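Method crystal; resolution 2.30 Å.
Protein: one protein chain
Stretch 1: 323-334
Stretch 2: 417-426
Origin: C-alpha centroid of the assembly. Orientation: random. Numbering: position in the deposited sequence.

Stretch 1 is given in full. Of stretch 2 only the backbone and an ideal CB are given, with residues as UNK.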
# COMPACT_ATOMS: atom_id res chain seq x y z
N VAL A 323 -18.83 -4.12 -9.31
CA VAL A 323 -20.00 -3.45 -9.82
C VAL A 323 -19.58 -2.39 -10.80
O VAL A 323 -20.25 -2.26 -11.84
CB VAL A 323 -20.83 -2.82 -8.72
CG1 VAL A 323 -22.11 -2.12 -9.36
CG2 VAL A 323 -21.25 -3.88 -7.69
N TYR A 324 -18.48 -1.66 -10.49
CA TYR A 324 -17.89 -0.72 -11.45
C TYR A 324 -17.60 -1.39 -12.82
O TYR A 324 -17.93 -0.87 -13.86
CB TYR A 324 -16.60 -0.03 -10.91
CG TYR A 324 -16.08 0.96 -11.92
CD1 TYR A 324 -16.45 2.34 -11.87
CD2 TYR A 324 -15.27 0.52 -12.96
CE1 TYR A 324 -15.99 3.23 -12.84
CE2 TYR A 324 -14.81 1.40 -13.93
CZ TYR A 324 -15.17 2.75 -13.87
OH TYR A 324 -14.73 3.58 -14.88
N LEU A 325 -16.96 -2.54 -12.81
CA LEU A 325 -16.60 -3.20 -14.07
C LEU A 325 -17.86 -3.51 -14.90
O LEU A 325 -17.82 -3.42 -16.11
CB LEU A 325 -15.74 -4.47 -13.84
CG LEU A 325 -14.32 -4.23 -13.34
CD1 LEU A 325 -13.72 -5.56 -12.78
CD2 LEU A 325 -13.44 -3.60 -14.46
N GLU A 326 -18.96 -3.86 -14.25
CA GLU A 326 -20.22 -4.06 -14.94
C GLU A 326 -20.86 -2.79 -15.45
O GLU A 326 -21.12 -2.68 -16.65
CB GLU A 326 -21.17 -4.96 -14.14
CG GLU A 326 -20.64 -6.45 -14.09
CD GLU A 326 -21.42 -7.32 -13.08
OE1 GLU A 326 -22.45 -6.82 -12.63
OE2 GLU A 326 -21.00 -8.47 -12.73
N HIS A 327 -21.03 -1.78 -14.58
CA HIS A 327 -21.61 -0.51 -14.99
C HIS A 327 -20.83 0.13 -16.16
O HIS A 327 -21.44 0.74 -17.04
CB HIS A 327 -21.70 0.44 -13.79
CG HIS A 327 -22.28 1.79 -14.09
ND1 HIS A 327 -23.61 1.96 -14.44
CD2 HIS A 327 -21.73 3.02 -14.08
CE1 HIS A 327 -23.84 3.24 -14.65
NE2 HIS A 327 -22.71 3.91 -14.45
N ARG A 328 -19.50 -0.04 -16.18
CA ARG A 328 -18.65 0.58 -17.22
C ARG A 328 -18.06 -0.39 -18.23
O ARG A 328 -17.17 -0.04 -18.96
CB ARG A 328 -17.54 1.40 -16.59
CG ARG A 328 -18.07 2.73 -16.05
CD ARG A 328 -17.81 3.85 -17.05
NE ARG A 328 -18.53 5.09 -16.72
CZ ARG A 328 -18.07 6.03 -15.91
NH1 ARG A 328 -16.88 5.86 -15.30
NH2 ARG A 328 -18.81 7.14 -15.65
N ARG A 329 -18.58 -1.61 -18.26
CA ARG A 329 -18.20 -2.59 -19.27
C ARG A 329 -16.64 -2.68 -19.44
O ARG A 329 -16.10 -2.67 -20.59
CB ARG A 329 -18.91 -2.28 -20.61
CG ARG A 329 -20.43 -2.69 -20.64
CD ARG A 329 -21.35 -1.52 -20.45
NE ARG A 329 -22.76 -1.90 -20.59
CZ ARG A 329 -23.73 -1.72 -19.68
NH1 ARG A 329 -23.50 -1.13 -18.49
NH2 ARG A 329 -24.97 -2.12 -19.98
N GLY A 330 -15.95 -2.82 -18.30
CA GLY A 330 -14.56 -3.11 -18.33
C GLY A 330 -13.69 -1.88 -18.52
O GLY A 330 -12.48 -2.01 -18.66
N ARG A 331 -14.31 -0.69 -18.50
CA ARG A 331 -13.60 0.57 -18.85
C ARG A 331 -13.15 1.35 -17.63
O ARG A 331 -13.95 2.00 -16.96
CB ARG A 331 -14.46 1.46 -19.76
CG ARG A 331 -14.83 0.81 -21.08
CD ARG A 331 -13.63 0.60 -22.06
NE ARG A 331 -14.05 -0.06 -23.30
CZ ARG A 331 -13.29 -0.20 -24.39
NH1 ARG A 331 -12.03 0.24 -24.42
NH2 ARG A 331 -13.81 -0.79 -25.46
N MET A 332 -11.86 1.26 -17.34
CA MET A 332 -11.26 1.86 -16.15
C MET A 332 -10.85 3.31 -16.42
O MET A 332 -10.41 3.63 -17.56
CB MET A 332 -9.99 1.08 -15.75
CG MET A 332 -10.22 -0.43 -15.42
SD MET A 332 -11.44 -0.63 -14.10
CE MET A 332 -10.48 -0.02 -12.68
N PRO A 333 -10.91 4.16 -15.37
CA PRO A 333 -10.34 5.51 -15.49
C PRO A 333 -8.83 5.40 -15.71
O PRO A 333 -8.22 4.44 -15.21
CB PRO A 333 -10.62 6.17 -14.13
CG PRO A 333 -11.15 5.08 -13.22
CD PRO A 333 -11.45 3.86 -14.02
N PHE A 334 -8.23 6.37 -16.41
CA PHE A 334 -6.84 6.32 -16.82
C PHE A 334 -5.88 5.88 -15.70
O PHE A 334 -4.99 5.06 -15.94
CB PHE A 334 -6.39 7.65 -17.43
CG PHE A 334 -4.95 7.68 -17.84
CD1 PHE A 334 -4.57 7.35 -19.14
CD2 PHE A 334 -3.97 8.12 -16.94
CE1 PHE A 334 -3.22 7.42 -19.54
CE2 PHE A 334 -2.63 8.17 -17.32
CZ PHE A 334 -2.25 7.82 -18.64
N UNK A 417 -8.46 8.30 -26.96
CA UNK A 417 -8.77 8.24 -25.54
C UNK A 417 -10.19 7.68 -25.40
O UNK A 417 -11.05 7.90 -26.24
CB UNK A 417 -8.64 9.61 -24.88
N UNK A 418 -10.45 6.88 -24.40
CA UNK A 418 -11.78 6.32 -24.27
C UNK A 418 -12.54 7.24 -23.35
O UNK A 418 -12.11 7.53 -22.23
CB UNK A 418 -11.76 4.88 -23.74
N UNK A 419 -13.69 7.70 -23.81
CA UNK A 419 -14.51 8.67 -23.09
C UNK A 419 -15.53 7.96 -22.23
O UNK A 419 -16.44 7.33 -22.75
CB UNK A 419 -15.21 9.62 -24.06
N UNK A 420 -15.37 8.05 -20.92
CA UNK A 420 -16.19 7.21 -20.01
C UNK A 420 -17.66 7.59 -20.00
O UNK A 420 -18.50 6.73 -19.86
CB UNK A 420 -15.65 7.30 -18.58
N UNK A 421 -17.97 8.88 -20.14
CA UNK A 421 -19.39 9.35 -20.21
C UNK A 421 -20.10 8.82 -21.45
O UNK A 421 -21.06 8.05 -21.33
CB UNK A 421 -19.45 10.88 -20.21
N UNK A 422 -19.61 9.17 -22.64
CA UNK A 422 -20.20 8.68 -23.88
C UNK A 422 -19.93 7.19 -24.15
O UNK A 422 -20.63 6.55 -24.96
CB UNK A 422 -19.67 9.51 -25.05
N UNK A 423 -18.94 6.61 -23.44
CA UNK A 423 -18.54 5.20 -23.65
C UNK A 423 -18.12 4.97 -25.10
O UNK A 423 -18.49 3.98 -25.69
CB UNK A 423 -19.68 4.25 -23.28
N UNK A 424 -17.32 5.89 -25.64
CA UNK A 424 -16.77 5.83 -26.98
C UNK A 424 -15.32 6.29 -26.92
O UNK A 424 -14.97 7.15 -26.09
CB UNK A 424 -17.58 6.68 -27.95
N UNK A 425 -14.51 5.74 -27.83
CA UNK A 425 -13.22 6.32 -28.21
C UNK A 425 -13.35 7.72 -28.80
O UNK A 425 -14.26 8.02 -29.60
CB UNK A 425 -12.52 5.41 -29.22
N UNK A 426 -12.42 8.59 -28.45
CA UNK A 426 -12.42 9.90 -29.02
C UNK A 426 -11.05 10.19 -29.59
O UNK A 426 -10.06 10.14 -28.87
CB UNK A 426 -12.82 10.95 -27.98

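Positions 417 to 419 and 424 to 426 form two strands joined by a short loop. At position 417 the ideal CB has nothing of the first stretch within 5.5 Å, and the extended backbone would accept many residues. It is Val417, whose N and O both bond to the backbone of position 426.

At position 418 CA-to-CB points toward the first stretch, and the ideal CB lies 4.7 Å from Arg331 NH1. The long side chain of Arg331 offers a flat cation preceded by methylenes, so an aromatic ring would suit, as would an acid or a flexible aliphatic chain. The residue is Phe418, with chi1 t. The Arg331 guanidinium lies flat on the ring, the planes 2° apart and the centres separated by 4.2 Å. Arg331 CZ sits off-centre, whereas Arg331 CD stands almost directly over the Phe418 ring centroid at 3.7 Å; the ring therefore meets both the methylene and the charge.

Position 419 is out of reach. Small polar or acidic residues would fit; Asp419 accepts a hydrogen bond through OD2 from the hydroxyl at position 422.

At position 420 the backbone turns helical, and CA-to-CB points toward the first stretch. The ideal CB is 3.8 Å from Arg328 NH1 and 5.3 Å from Tyr324 OH. These polar groups might invite an acceptor, but Tyr324 OH already donates to Arg331 O and accepts from Arg328 NH1, while the carbon atoms of Arg331 and Pro333 lie beyond. A medium-sized aliphatic side chain is thus a good candidate, with methionine or a polar residue possible. Leu420, in the m,t rotamer, covers one face of the Arg328 guanidinium with its CB. Its CD2 reaches 3.8 Å from Arg331 CB, and its CD1 lies 4.3 Å from Pro333 CB. A water links Arg328 NE to Leu420 O, weakly on the carbonyl side.

From position 421 CA-to-CB points away, but a flexible acid could curl back to the cation of Arg328; other polar residues would also be tolerated. Glu421 does curl back, with OE2 3.8 Å from Arg328 NH2 in a long salt bridge. The oxygen lies well out of the guanidinium plane, so the attraction is one of charge alone.

Position 422 is out of reach and suits small polar residues; Ser422 OG donates to Asp419 OD2 at 2.9 Å.

Position 423 has positive phi and psi (58/44), favourable to glycine or asparagine. CA-to-CB points sideways, yet a long flexible chain could reach the turn at Arg328 to Arg331. Met423 does so, bringing CE to 3.4 Å from Arg328 O and 4.0 Å from Arg331 CG.

At position 424 CA-to-CB points away, so polar, charged or beta-branched residues would all do; Lys424 makes no contact with the first stretch. At 425 a long chain could approach Arg331, where an acid might be expected; instead Arg425 NH2 lies 3.4 Å from Arg331 NH1, two like charges without a hydrogen bond, both nitrogens being bonded elsewhere in the structure. Position 426, out of reach, would accept most residues; it is Arg426, paired by its backbone with Val417.

Stretch 2, residues 417-426: VFDLESMKRR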
# COMPACT_ATOMS: atom_id res chain seq x y z
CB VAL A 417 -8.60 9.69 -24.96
CG1 VAL A 417 -9.02 9.76 -23.48
CG2 VAL A 417 -7.13 10.19 -25.12
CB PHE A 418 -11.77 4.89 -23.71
CG PHE A 418 -13.11 4.30 -23.70
CD1 PHE A 418 -13.63 3.65 -24.87
CD2 PHE A 418 -13.95 4.49 -22.57
CE1 PHE A 418 -14.96 3.15 -24.90
CE2 PHE A 418 -15.29 4.01 -22.59
CZ PHE A 418 -15.79 3.31 -23.75
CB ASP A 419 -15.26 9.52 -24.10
CG ASP A 419 -15.69 10.83 -23.52
OD1 ASP A 419 -14.76 11.59 -23.12
OD2 ASP A 419 -16.92 11.09 -23.42
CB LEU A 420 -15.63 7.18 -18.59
CG LEU A 420 -14.21 6.62 -18.43
CD1 LEU A 420 -13.77 6.85 -16.99
CD2 LEU A 420 -14.11 5.11 -18.87
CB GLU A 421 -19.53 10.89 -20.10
CG GLU A 421 -18.75 11.58 -18.95
CD GLU A 421 -18.93 10.91 -17.54
OE1 GLU A 421 -20.11 10.70 -17.10
OE2 GLU A 421 -17.87 10.63 -16.89
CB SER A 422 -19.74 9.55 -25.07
OG SER A 422 -18.34 9.38 -25.34
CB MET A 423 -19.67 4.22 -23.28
CG MET A 423 -20.00 4.15 -21.76
SD MET A 423 -18.71 3.41 -20.76
CE MET A 423 -18.68 1.74 -21.45
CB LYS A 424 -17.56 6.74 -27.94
CG LYS A 424 -19.06 6.34 -28.13
CD LYS A 424 -19.68 6.95 -29.40
CE LYS A 424 -21.24 7.03 -29.48
NZ LYS A 424 -21.75 6.97 -30.96
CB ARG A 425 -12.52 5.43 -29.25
CG ARG A 425 -12.10 4.08 -28.71
CD ARG A 425 -10.72 4.15 -28.09
NE ARG A 425 -10.35 2.85 -27.49
CZ ARG A 425 -9.53 2.74 -26.45
NH1 ARG A 425 -9.00 3.82 -25.89
NH2 ARG A 425 -9.27 1.55 -25.98
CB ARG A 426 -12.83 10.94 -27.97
CG ARG A 426 -12.95 12.35 -28.52
CD ARG A 426 -13.58 13.32 -27.48
NE ARG A 426 -12.61 13.66 -26.45
CZ ARG A 426 -11.64 14.57 -26.59
NH1 ARG A 426 -11.51 15.27 -27.73
NH2 ARG A 426 -10.80 14.77 -25.58
O HOH W 1 -21.22 5.42 -18.50
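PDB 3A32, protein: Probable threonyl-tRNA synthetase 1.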